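Local coordinates for protein short-chain dehydrogenase/reductase SDR (PDB 3GUY) that probably catalyses NAD(P)(H)-dependent oxidation or reduction of a substrate not yet identified, using a Rossmann-type fold, at residues S82-L87 with E94-L99; P122-M127 with P165-A170; V126-T131 with V171-M176. The protein carries 2 engineered substitutions. One frame throughout, in Å; residues are numbered along the deposited sequence.

Contacts 2 and 3 are successive lengths of one interface, the pairing of strands 124-128 and 167-174. The two contacts share Val-126 and Met-127, their centres are about 15 Å apart, and they touch directly where Ala-170 CB lies 3.7 Å from Met-129 CE. Contact 1 is separate: its centre is about 18 Å from that of contact 3 and about 28 Å from that of contact 2, on the opposite side of the chain's centre from contact 2. Tyr-143 touches both Phe-85 and Ser-130. Ser-130 and Tyr-143 are thirteen residues apart in sequence, as are the serine and tyrosine of the family's catalytic pair, so loop 82-87, through Phe-85, and contact 3 probably border the active site.

Contact 1. Residues S82-L87 with E94-L99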
ATOM      1  N   SER D  82     -19.752   5.587 -10.458  1.00 26.95           N
ATOM      2  CA  SER D  82     -20.983   5.347  -9.724  1.00 27.01           C
ATOM      3  C   SER D  82     -20.680   4.431  -8.559  1.00 26.65           C
ATOM      4  O   SER D  82     -19.614   3.844  -8.502  1.00 26.57           O
ATOM      5  CB  SER D  82     -22.054   4.762 -10.635  1.00 27.10           C
ATOM      6  OG  SER D  82     -21.777   3.423 -11.052  1.00 28.45           O
ATOM      7  N   GLY D  83     -21.598   4.392  -7.605  1.00 26.23           N
ATOM      8  CA  GLY D  83     -21.461   3.611  -6.410  1.00 26.84           C
ATOM      9  C   GLY D  83     -22.448   2.481  -6.409  1.00 26.96           C
ATOM     10  O   GLY D  83     -23.497   2.521  -7.080  1.00 28.10           O
ATOM     11  N   TYR D  84     -22.099   1.441  -5.675  1.00 26.46           N
ATOM     12  CA  TYR D  84     -23.043   0.412  -5.333  1.00 25.82           C
ATOM     13  C   TYR D  84     -22.452  -0.342  -4.180  1.00 25.98           C
ATOM     14  O   TYR D  84     -21.243  -0.611  -4.170  1.00 25.65           O
ATOM     15  CB  TYR D  84     -23.286  -0.518  -6.509  1.00 26.35           C
ATOM     16  CG  TYR D  84     -24.208  -1.683  -6.214  1.00 27.44           C
ATOM     17  CD1 TYR D  84     -25.566  -1.479  -5.959  1.00 27.15           C
ATOM     18  CD2 TYR D  84     -23.733  -2.986  -6.265  1.00 25.70           C
ATOM     19  CE1 TYR D  84     -26.437  -2.569  -5.742  1.00 27.39           C
ATOM     20  CE2 TYR D  84     -24.558  -4.058  -6.060  1.00 28.23           C
ATOM     21  CZ  TYR D  84     -25.912  -3.852  -5.775  1.00 27.65           C
ATOM     22  OH  TYR D  84     -26.676  -4.943  -5.570  1.00 28.34           O
ATOM     23  N   PHE D  85     -23.282  -0.705  -3.206  1.00 25.78           N
ATOM     24  CA  PHE D  85     -22.758  -1.174  -1.924  1.00 25.61           C
ATOM     25  C   PHE D  85     -23.588  -2.297  -1.306  1.00 26.89           C
ATOM     26  O   PHE D  85     -24.652  -2.626  -1.813  1.00 27.18           O
ATOM     27  CB  PHE D  85     -22.737   0.010  -0.999  1.00 26.33           C
ATOM     28  CG  PHE D  85     -21.969   1.178  -1.541  1.00 26.26           C
ATOM     29  CD1 PHE D  85     -20.592   1.163  -1.517  1.00 25.53           C
ATOM     30  CD2 PHE D  85     -22.634   2.276  -2.086  1.00 27.26           C
ATOM     31  CE1 PHE D  85     -19.869   2.250  -2.027  1.00 28.50           C
ATOM     32  CE2 PHE D  85     -21.933   3.350  -2.598  1.00 24.96           C
ATOM     33  CZ  PHE D  85     -20.547   3.335  -2.573  1.00 27.49           C
ATOM     34  N   GLY D  86     -23.085  -2.841  -0.197  1.00 26.68           N
ATOM     35  CA  GLY D  86     -23.735  -3.909   0.564  1.00 26.84           C
ATOM     36  C   GLY D  86     -22.789  -5.095   0.766  1.00 26.44           C
ATOM     37  O   GLY D  86     -21.773  -5.235   0.087  1.00 26.39           O
ATOM     38  N   LEU D  87     -23.148  -5.979   1.688  1.00 26.80           N
ATOM     39  CA  LEU D  87     -22.402  -7.184   1.924  1.00 26.78           C
ATOM     40  C   LEU D  87     -22.344  -7.957   0.594  1.00 26.69           C
ATOM     41  O   LEU D  87     -23.351  -7.984  -0.142  1.00 27.48           O
ATOM     42  CB  LEU D  87     -23.109  -8.013   2.993  1.00 27.24           C
ATOM     43  CG  LEU D  87     -23.035  -7.567   4.452  1.00 27.71           C
ATOM     44  CD1 LEU D  87     -23.996  -8.425   5.308  1.00 28.95           C
ATOM     45  CD2 LEU D  87     -21.563  -7.637   4.954  1.00 29.18           C
ATOM     46  N   GLU D  94     -25.976  -8.186 -11.556  1.00 29.83           N
ATOM     47  CA  GLU D  94     -26.235  -7.271 -12.702  1.00 30.31           C
ATOM     48  C   GLU D  94     -25.770  -5.857 -12.319  1.00 28.30           C
ATOM     49  O   GLU D  94     -25.155  -5.157 -13.101  1.00 27.75           O
ATOM     50  CB  GLU D  94     -27.727  -7.191 -13.026  1.00 31.68           C
ATOM     51  CG  GLU D  94     -28.225  -7.986 -14.207  1.00 38.41           C
ATOM     52  CD  GLU D  94     -29.564  -7.370 -14.747  1.00 43.51           C
ATOM     53  OE1 GLU D  94     -29.651  -7.054 -15.955  1.00 45.98           O
ATOM     54  OE2 GLU D  94     -30.510  -7.170 -13.944  1.00 47.14           O
ATOM     55  N   GLN D  95     -26.091  -5.458 -11.096  1.00 26.35           N
ATOM     56  CA  GLN D  95     -25.618  -4.202 -10.535  1.00 27.07           C
ATOM     57  C   GLN D  95     -24.082  -4.129 -10.349  1.00 25.80           C
ATOM     58  O   GLN D  95     -23.498  -3.063 -10.485  1.00 25.77           O
ATOM     59  CB  GLN D  95     -26.318  -3.948  -9.217  1.00 26.89           C
ATOM     60  CG  GLN D  95     -27.775  -3.500  -9.408  1.00 30.63           C
ATOM     61  CD  GLN D  95     -27.968  -2.112  -8.951  1.00 36.45           C
ATOM     62  OE1 GLN D  95     -27.348  -1.139  -9.483  1.00 38.54           O
ATOM     63  NE2 GLN D  95     -28.783  -1.976  -7.916  1.00 37.16           N
ATOM     64  N   ILE D  96     -23.462  -5.257 -10.012  1.00 25.45           N
ATOM     65  CA  ILE D  96     -22.003  -5.350  -9.977  1.00 23.86           C
ATOM     66  C   ILE D  96     -21.419  -5.136 -11.383  1.00 24.69           C
ATOM     67  O   ILE D  96     -20.430  -4.444 -11.540  1.00 22.47           O
ATOM     68  CB  ILE D  96     -21.485  -6.706  -9.395  1.00 24.25           C
ATOM     69  CG1 ILE D  96     -21.945  -6.901  -7.918  1.00 24.34           C
ATOM     70  CG2 ILE D  96     -19.963  -6.808  -9.625  1.00 21.19           C
ATOM     71  CD1 ILE D  96     -21.699  -8.327  -7.312  1.00 22.58           C
ATOM     72  N   GLN D  97     -22.021  -5.746 -12.393  1.00 25.50           N
ATOM     73  CA  GLN D  97     -21.601  -5.531 -13.764  1.00 27.02           C
ATOM     74  C   GLN D  97     -21.687  -4.058 -14.188  1.00 26.56           C
ATOM     75  O   GLN D  97     -20.783  -3.581 -14.825  1.00 25.45           O
ATOM     76  CB  GLN D  97     -22.378  -6.420 -14.761  1.00 28.27           C
ATOM     77  CG  GLN D  97     -21.895  -6.262 -16.241  1.00 30.92           C
ATOM     78  CD  GLN D  97     -20.379  -6.405 -16.439  1.00 35.63           C
ATOM     79  OE1 GLN D  97     -19.743  -7.241 -15.809  1.00 41.87           O
ATOM     80  NE2 GLN D  97     -19.788  -5.574 -17.329  1.00 39.26           N
ATOM     81  N   THR D  98     -22.768  -3.370 -13.824  1.00 26.11           N
ATOM     82  CA  THR D  98     -22.913  -1.922 -14.066  1.00 26.96           C
ATOM     83  C   THR D  98     -21.817  -1.101 -13.398  1.00 26.32           C
ATOM     84  O   THR D  98     -21.304  -0.106 -13.967  1.00 25.53           O
ATOM     85  CB  THR D  98     -24.258  -1.422 -13.541  1.00 26.96           C
ATOM     86  OG1 THR D  98     -25.286  -2.145 -14.207  1.00 27.93           O
ATOM     87  CG2 THR D  98     -24.421   0.078 -13.763  1.00 28.64           C
ATOM     88  N   LEU D  99     -21.467  -1.505 -12.176  1.00 25.39           N
ATOM     89  CA  LEU D  99     -20.389  -0.841 -11.445  1.00 25.96           C
ATOM     90  C   LEU D  99     -19.055  -0.933 -12.211  1.00 24.41           C
ATOM     91  O   LEU D  99     -18.298   0.052 -12.287  1.00 24.63           O
ATOM     92  CB  LEU D  99     -20.235  -1.458 -10.056  1.00 25.87           C
ATOM     93  CG  LEU D  99     -19.505  -0.701  -8.966  1.00 29.01           C
ATOM     94  CD1 LEU D  99     -20.153   0.671  -8.731  1.00 26.15           C
ATOM     95  CD2 LEU D  99     -19.501  -1.618  -7.697  1.00 27.07           C
TER
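The amide nitrogen ND2 of Asn-103 is gripped by two hydrogen bonds: one turn on in the same helix, it bonds Leu-99 O within the helix and Ser-82 O across to the loop. Between 82-87 and 94-99 themselves no hydrogen bond forms; the contact is carried by Tyr-84, Gln-95 and Leu-99. With CG anti to its backbone N (chi1 177°), Tyr-84 projects its ring at the helix, and its OH accepts a bond from the backbone N of Asp-92, which helps fix the ring's position. Gln-95 crosses that ring at about a right angle. Gln-95 CB stands over one face, offset toward the rim and 3.6 Å from the Tyr-84 centroid, which makes a CH-pi contact. The chain then bends at chi2 (-114°), bringing Gln-95 NE2 to 3.3 Å from Tyr-84 CE1 with the amide plane tilted 40° to the ring. Leu-99 closes the other end: CD1 presses on the backbone, 3.2 Å from Ser-82 O, a tight approach, and lies 4.0 Å from Tyr-84 CB. Ser-82 OG is bonded to Asn-102. Behind the contact, Ile-96 and Leu-99 pack on Thr-142 of helix 141-160, while Ile-96 also meets Ile-108 of the second subunit. The loop after strand 75-78 of the Rossmann sheet thus folds back on the first turns of the following helix, 93-118, beside an intersubunit surface.

Contact 2. Residues P122-M127 with P165-A170; sequences PVNVVM and PMKIIA
Lys-167 runs alongside Asn-124, both side chains leaving the same face of the sheet and pointing the same way. Lys-167 CB starts 3.9 Å from Asn-124 OD1. The chain extends through chi2; the bend at chi3 (28°) brings Lys-167 CE to 3.4 Å from Asn-124 OD1, and the bend at chi4 then aims NZ at that oxygen. At the tip, Lys-167 NZ donates to Asn-124 OD1 over 2.7 Å, in the carbonyl plane and on a lone pair, with a C=O...N angle of 131°. The ammonium has a second partner in the Tyr-214 ring, a cation-pi contact, so it is probably stabilised by both the carbonyl dipole and the ring. Beneath this pair the backbones form a parallel ladder in which Val-123 O, Lys-167 O, Val-125 O and Ile-169 O accept in turn. It tightens along the strands: Lys-167 N to Val-123 O is 3.2 Å, whereas Met-127 N to Ile-169 O is 2.8 Å. Val-125 is held at both its polar backbone atoms, since its N-H points almost straight (173°) at Lys-167 O while its O receives Ile-169 N. On the face of Val-125 the packing is apolar: Met-166, bent at chi3, sets its CE 3.7 Å from Val-125 CG2, and Ile-168 CG2 lies 3.8 Å from Met-127 CG. Helices 93-118 and 141-160 cover this face through Leu-114, Val-150 and Val-157, and Leu-207 of helix 196-207 touches Val-126 and Ile-169 on the other. Two parallel neighbours joined through helix 141-160 and sandwiched by helices form one of the beta-alpha-beta units of the Rossmann fold of short-chain dehydrogenases.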
ATOM      1  N   PRO D 122       1.440  17.981 -24.214  1.00 38.33           N
ATOM      2  CA  PRO D 122       1.415  18.327 -22.779  1.00 37.80           C
ATOM      3  C   PRO D 122      -0.037  18.390 -22.267  1.00 36.29           C
ATOM      4  O   PRO D 122      -0.624  19.446 -22.169  1.00 37.10           O
ATOM      5  CB  PRO D 122       2.115  19.690 -22.738  1.00 38.07           C
ATOM      6  CG  PRO D 122       1.727  20.332 -24.088  1.00 38.78           C
ATOM      7  CD  PRO D 122       1.606  19.167 -25.083  1.00 38.91           C
ATOM      8  N   VAL D 123      -0.629  17.243 -22.003  1.00 34.09           N
ATOM      9  CA  VAL D 123      -1.998  17.201 -21.496  1.00 33.10           C
ATOM     10  C   VAL D 123      -1.912  16.773 -20.023  1.00 32.00           C
ATOM     11  O   VAL D 123      -1.033  16.032 -19.658  1.00 31.57           O
ATOM     12  CB  VAL D 123      -2.895  16.235 -22.314  1.00 32.73           C
ATOM     13  CG1 VAL D 123      -4.342  16.210 -21.757  1.00 32.49           C
ATOM     14  CG2 VAL D 123      -2.929  16.644 -23.756  1.00 33.02           C
ATOM     15  N   ASN D 124      -2.775  17.320 -19.183  1.00 31.87           N
ATOM     16  CA  ASN D 124      -2.857  16.914 -17.777  1.00 31.04           C
ATOM     17  C   ASN D 124      -4.121  16.106 -17.676  1.00 29.23           C
ATOM     18  O   ASN D 124      -5.214  16.624 -17.923  1.00 29.39           O
ATOM     19  CB  ASN D 124      -2.936  18.129 -16.819  1.00 31.46           C
ATOM     20  CG  ASN D 124      -1.569  18.781 -16.564  1.00 34.58           C
ATOM     21  OD1 ASN D 124      -0.502  18.157 -16.768  1.00 35.24           O
ATOM     22  ND2 ASN D 124      -1.595  20.062 -16.122  1.00 36.21           N
ATOM     23  N   VAL D 125      -3.974  14.814 -17.389  1.00 27.77           N
ATOM     24  CA  VAL D 125      -5.116  13.954 -17.252  1.00 27.07           C
ATOM     25  C   VAL D 125      -5.403  13.810 -15.769  1.00 25.87           C
ATOM     26  O   VAL D 125      -4.592  13.284 -15.033  1.00 26.37           O
ATOM     27  CB  VAL D 125      -4.841  12.615 -17.926  1.00 26.90           C
ATOM     28  CG1 VAL D 125      -5.992  11.704 -17.724  1.00 25.26           C
ATOM     29  CG2 VAL D 125      -4.595  12.873 -19.441  1.00 26.21           C
ATOM     30  N   VAL D 126      -6.528  14.331 -15.338  1.00 25.14           N
ATOM     31  CA  VAL D 126      -6.898  14.299 -13.952  1.00 25.06           C
ATOM     32  C   VAL D 126      -7.856  13.133 -13.752  1.00 24.58           C
ATOM     33  O   VAL D 126      -9.041  13.198 -14.104  1.00 23.03           O
ATOM     34  CB  VAL D 126      -7.549  15.599 -13.487  1.00 24.01           C
ATOM     35  CG1 VAL D 126      -7.963  15.478 -11.996  1.00 22.61           C
ATOM     36  CG2 VAL D 126      -6.607  16.815 -13.746  1.00 23.89           C
ATOM     37  N   MET D 127      -7.352  12.080 -13.122  1.00 25.69           N
ATOM     38  CA  MET D 127      -8.198  10.907 -12.845  1.00 24.64           C
ATOM     39  C   MET D 127      -8.815  10.945 -11.438  1.00 24.89           C
ATOM     40  O   MET D 127      -8.135  10.776 -10.436  1.00 23.56           O
ATOM     41  CB  MET D 127      -7.373   9.654 -13.076  1.00 26.00           C
ATOM     42  CG  MET D 127      -6.847   9.497 -14.540  1.00 28.73           C
ATOM     43  SD  MET D 127      -8.119   9.137 -15.832  1.00 22.73           S
ATOM     44  CE  MET D 127      -8.798   7.676 -14.923  1.00 27.57           C
ATOM     45  N   PRO D 165       5.295  14.194 -22.183  1.00 33.92           N
ATOM     46  CA  PRO D 165       4.749  15.408 -21.630  1.00 32.56           C
ATOM     47  C   PRO D 165       3.383  15.232 -20.992  1.00 31.41           C
ATOM     48  O   PRO D 165       2.979  16.072 -20.192  1.00 30.31           O
ATOM     49  CB  PRO D 165       4.638  16.326 -22.839  1.00 33.23           C
ATOM     50  CG  PRO D 165       4.525  15.429 -23.992  1.00 34.23           C
ATOM     51  CD  PRO D 165       5.232  14.169 -23.659  1.00 33.98           C
ATOM     52  N   MET D 166       2.648  14.195 -21.393  1.00 29.23           N
ATOM     53  CA  MET D 166       1.368  13.901 -20.753  1.00 28.05           C
ATOM     54  C   MET D 166       1.683  13.414 -19.313  1.00 26.70           C
ATOM     55  O   MET D 166       2.604  12.673 -19.099  1.00 24.77           O
ATOM     56  CB  MET D 166       0.584  12.829 -21.539  1.00 27.80           C
ATOM     57  CG  MET D 166      -0.773  12.410 -20.912  1.00 27.91           C
ATOM     58  SD  MET D 166      -1.695  11.120 -21.861  1.00 20.73           S
ATOM     59  CE  MET D 166      -2.887  12.101 -22.593  1.00 24.51           C
ATOM     60  N   LYS D 167       0.862  13.858 -18.381  1.00 27.55           N
ATOM     61  CA  LYS D 167       0.984  13.524 -16.970  1.00 27.12           C
ATOM     62  C   LYS D 167      -0.362  13.072 -16.443  1.00 24.56           C
ATOM     63  O   LYS D 167      -1.376  13.555 -16.881  1.00 24.24           O
ATOM     64  CB  LYS D 167       1.361  14.796 -16.203  1.00 28.07           C
ATOM     65  CG  LYS D 167       2.830  14.938 -15.992  1.00 32.75           C
ATOM     66  CD  LYS D 167       3.238  16.362 -15.624  1.00 36.40           C
ATOM     67  CE  LYS D 167       2.175  17.192 -14.905  1.00 37.57           C
ATOM     68  NZ  LYS D 167       1.956  18.450 -15.684  1.00 38.21           N
ATOM     69  N   ILE D 168      -0.360  12.174 -15.468  1.00 22.16           N
ATOM     70  CA  ILE D 168      -1.614  11.817 -14.820  1.00 22.18           C
ATOM     71  C   ILE D 168      -1.626  12.327 -13.357  1.00 20.73           C
ATOM     72  O   ILE D 168      -0.699  12.097 -12.604  1.00 21.88           O
ATOM     73  CB  ILE D 168      -1.850  10.284 -14.850  1.00 22.03           C
ATOM     74  CG1 ILE D 168      -2.015   9.774 -16.282  1.00 21.81           C
ATOM     75  CG2 ILE D 168      -3.114   9.926 -14.087  1.00 22.26           C
ATOM     76  CD1 ILE D 168      -1.983   8.232 -16.384  1.00 22.27           C
ATOM     77  N   ILE D 169      -2.695  13.015 -13.001  1.00 22.01           N
ATOM     78  CA  ILE D 169      -2.918  13.584 -11.646  1.00 22.04           C
ATOM     79  C   ILE D 169      -3.991  12.720 -10.988  1.00 21.07           C
ATOM     80  O   ILE D 169      -5.027  12.432 -11.593  1.00 20.39           O
ATOM     81  CB  ILE D 169      -3.414  15.054 -11.674  1.00 21.48           C
ATOM     82  CG1 ILE D 169      -2.530  15.929 -12.593  1.00 24.62           C
ATOM     83  CG2 ILE D 169      -3.570  15.675 -10.225  1.00 20.34           C
ATOM     84  CD1 ILE D 169      -1.141  15.826 -12.329  1.00 26.56           C
ATOM     85  N   ALA D 170      -3.674  12.216  -9.800  1.00 20.85           N
ATOM     86  CA  ALA D 170      -4.584  11.286  -9.103  1.00 19.66           C
ATOM     87  C   ALA D 170      -5.289  12.041  -8.006  1.00 19.01           C
ATOM     88  O   ALA D 170      -4.670  12.709  -7.210  1.00 20.16           O
ATOM     89  CB  ALA D 170      -3.816  10.078  -8.531  1.00 19.51           C
TER

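Contact 3. Residues V126-T131 with V171-M176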
ATOM      1  N   VAL D 126      -6.528  14.331 -15.338  1.00 25.14           N
ATOM      2  CA  VAL D 126      -6.898  14.299 -13.952  1.00 25.06           C
ATOM      3  C   VAL D 126      -7.856  13.133 -13.752  1.00 24.58           C
ATOM      4  O   VAL D 126      -9.041  13.198 -14.104  1.00 23.03           O
ATOM      5  CB  VAL D 126      -7.549  15.599 -13.487  1.00 24.01           C
ATOM      6  CG1 VAL D 126      -7.963  15.478 -11.996  1.00 22.61           C
ATOM      7  CG2 VAL D 126      -6.607  16.815 -13.746  1.00 23.89           C
ATOM      8  N   MET D 127      -7.352  12.080 -13.122  1.00 25.69           N
ATOM      9  CA  MET D 127      -8.198  10.907 -12.845  1.00 24.64           C
ATOM     10  C   MET D 127      -8.815  10.945 -11.438  1.00 24.89           C
ATOM     11  O   MET D 127      -8.135  10.776 -10.436  1.00 23.56           O
ATOM     12  CB  MET D 127      -7.373   9.654 -13.076  1.00 26.00           C
ATOM     13  CG  MET D 127      -6.847   9.497 -14.540  1.00 28.73           C
ATOM     14  SD  MET D 127      -8.119   9.137 -15.832  1.00 22.73           S
ATOM     15  CE  MET D 127      -8.798   7.676 -14.923  1.00 27.57           C
ATOM     16  N   ILE D 128     -10.126  11.137 -11.350  1.00 24.93           N
ATOM     17  CA  ILE D 128     -10.764  11.207 -10.047  1.00 25.43           C
ATOM     18  C   ILE D 128     -11.232   9.822  -9.619  1.00 24.35           C
ATOM     19  O   ILE D 128     -12.002   9.153 -10.334  1.00 23.75           O
ATOM     20  CB  ILE D 128     -11.900  12.211 -10.003  1.00 27.00           C
ATOM     21  CG1 ILE D 128     -11.355  13.615 -10.398  1.00 28.24           C
ATOM     22  CG2 ILE D 128     -12.540  12.224  -8.625  1.00 26.75           C
ATOM     23  CD1 ILE D 128     -12.408  14.625 -10.482  1.00 29.22           C
ATOM     24  N   MET D 129     -10.744   9.388  -8.456  1.00 22.83           N
ATOM     25  CA  MET D 129     -11.038   8.047  -7.976  1.00 22.77           C
ATOM     26  C   MET D 129     -11.860   8.215  -6.698  1.00 22.39           C
ATOM     27  O   MET D 129     -12.920   8.819  -6.710  1.00 22.58           O
ATOM     28  CB  MET D 129      -9.723   7.210  -7.798  1.00 21.98           C
ATOM     29  CG  MET D 129      -9.152   6.713  -9.118  1.00 21.21           C
ATOM     30  SD  MET D 129      -7.476   6.130  -9.127  1.00 15.79           S
ATOM     31  CE  MET D 129      -6.723   7.793  -9.004  1.00 21.92           C
ATOM     32  N   SER D 130     -11.368   7.713  -5.587  1.00 21.94           N
ATOM     33  CA  SER D 130     -12.104   7.757  -4.334  1.00 22.35           C
ATOM     34  C   SER D 130     -11.105   7.286  -3.303  1.00 21.34           C
ATOM     35  O   SER D 130     -10.083   6.635  -3.657  1.00 21.59           O
ATOM     36  CB  SER D 130     -13.307   6.804  -4.367  1.00 22.77           C
ATOM     37  OG  SER D 130     -13.625   6.353  -3.058  1.00 23.81           O
ATOM     38  N   THR D 131     -11.347   7.639  -2.041  1.00 20.89           N
ATOM     39  CA  THR D 131     -10.552   7.071  -0.939  1.00 20.67           C
ATOM     40  C   THR D 131     -10.696   5.549  -0.889  1.00 21.23           C
ATOM     41  O   THR D 131      -9.773   4.877  -0.422  1.00 21.76           O
ATOM     42  CB  THR D 131     -10.861   7.710   0.406  1.00 20.97           C
ATOM     43  OG1 THR D 131     -12.262   7.639   0.678  1.00 21.27           O
ATOM     44  CG2 THR D 131     -10.431   9.201   0.356  1.00 18.46           C
ATOM     45  N   VAL D 171      -6.598  11.955  -7.975  1.00 18.77           N
ATOM     46  CA  VAL D 171      -7.388  12.648  -6.983  1.00 19.49           C
ATOM     47  C   VAL D 171      -8.270  11.618  -6.295  1.00 20.52           C
ATOM     48  O   VAL D 171      -8.902  10.802  -6.984  1.00 18.91           O
ATOM     49  CB  VAL D 171      -8.310  13.704  -7.647  1.00 19.13           C
ATOM     50  CG1 VAL D 171      -9.053  14.462  -6.584  1.00 20.24           C
ATOM     51  CG2 VAL D 171      -7.488  14.627  -8.633  1.00 18.78           C
ATOM     52  N   TYR D 172      -8.299  11.668  -4.952  1.00 20.96           N
ATOM     53  CA  TYR D 172      -9.016  10.703  -4.116  1.00 20.53           C
ATOM     54  C   TYR D 172      -9.931  11.416  -3.146  1.00 22.00           C
ATOM     55  O   TYR D 172      -9.500  11.800  -2.053  1.00 23.40           O
ATOM     56  CB  TYR D 172      -8.055   9.811  -3.316  1.00 21.81           C
ATOM     57  CG  TYR D 172      -7.008   9.098  -4.145  1.00 19.87           C
ATOM     58  CD1 TYR D 172      -7.262   7.856  -4.720  1.00 18.70           C
ATOM     59  CD2 TYR D 172      -5.786   9.685  -4.395  1.00 21.95           C
ATOM     60  CE1 TYR D 172      -6.304   7.197  -5.480  1.00 21.03           C
ATOM     61  CE2 TYR D 172      -4.797   9.028  -5.184  1.00 22.96           C
ATOM     62  CZ  TYR D 172      -5.068   7.778  -5.697  1.00 22.59           C
ATOM     63  OH  TYR D 172      -4.113   7.176  -6.483  1.00 21.27           O
ATOM     64  N   PRO D 173     -11.181  11.654  -3.552  1.00 22.50           N
ATOM     65  CA  PRO D 173     -12.119  12.245  -2.634  1.00 23.18           C
ATOM     66  C   PRO D 173     -12.740  11.224  -1.706  1.00 24.58           C
ATOM     67  O   PRO D 173     -12.983  10.071  -2.103  1.00 22.25           O
ATOM     68  CB  PRO D 173     -13.200  12.832  -3.531  1.00 23.39           C
ATOM     69  CG  PRO D 173     -12.892  12.421  -4.891  1.00 24.57           C
ATOM     70  CD  PRO D 173     -11.620  11.714  -4.958  1.00 22.06           C
ATOM     71  N   GLY D 174     -13.071  11.676  -0.502  1.00 26.13           N
ATOM     72  CA  GLY D 174     -13.809  10.838   0.451  1.00 28.49           C
ATOM     73  C   GLY D 174     -14.829  11.695   1.156  1.00 30.34           C
ATOM     74  O   GLY D 174     -14.590  12.870   1.401  1.00 30.54           O
ATOM     75  N   GLY D 175     -15.946  11.088   1.525  1.00 32.90           N
ATOM     76  CA  GLY D 175     -16.988  11.783   2.288  1.00 35.18           C
ATOM     77  C   GLY D 175     -17.901  12.660   1.441  1.00 36.64           C
ATOM     78  O   GLY D 175     -18.504  13.612   1.941  1.00 37.48           O
ATOM     79  N   MET D 176     -18.003  12.367   0.154  1.00 38.95           N
ATOM     80  CA  MET D 176     -18.967  13.065  -0.698  1.00 40.46           C
ATOM     81  C   MET D 176     -20.194  12.177  -0.814  1.00 43.21           C
ATOM     82  O   MET D 176     -20.093  10.942  -0.707  1.00 42.83           O
ATOM     83  CB  MET D 176     -18.419  13.321  -2.114  1.00 39.78           C
ATOM     84  CG  MET D 176     -17.108  14.067  -2.229  1.00 37.55           C
ATOM     85  SD  MET D 176     -16.702  14.678  -3.886  1.00 29.62           S
ATOM     86  CE  MET D 176     -17.114  13.277  -4.897  1.00 40.03           C
TER
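Three backbone hydrogen bonds make the innermost shell. Met-127 O receives Val-171 N from above the carbonyl plane, while Met-129 N donates to Val-171 O, nearly along its C=O axis, at 2.7 Å the shortest of the three. Thr-131 N then reaches Pro-173 O at 2.9 Å. In between, the ladder misses a rung: Pro-173 has no N-H to offer Met-129 O, and its CD sits 3.6 Å from that oxygen instead. Around this backbone lie the side chains. Val-126 CG1 meets Val-171 CG2 at 3.5 Å, and Ile-128 CG2 lies 3.8 Å from Pro-173 CG. On the opposite face Met-129 runs alongside Tyr-172, bent at chi3 so that CE lies 3.6 Å from Tyr-172 CE1; its sulfur stands oblique to the ring, a Met-aromatic contact at 5.0 Å from the centroid. Ser-130 O meets the same ring edge-on and in plane, 3.3 Å from Tyr-172 CD1. Farther out, Tyr-172 OH has a weak hydrogen bond to Lys-151. Just past the end of the strand, the unusual psi of Met-129 (-120°) rotates the next peptide while the chain stays extended; Ser-130 N is buried there without a polar partner. Ser-130 OG is held by the Ala-132 N-H beside Tyr-143, consistent with a catalytic serine hydroxyl placed at the strand's end, with Pro-173-Gly-174, matching the family's Pro-Gly motif, alongside.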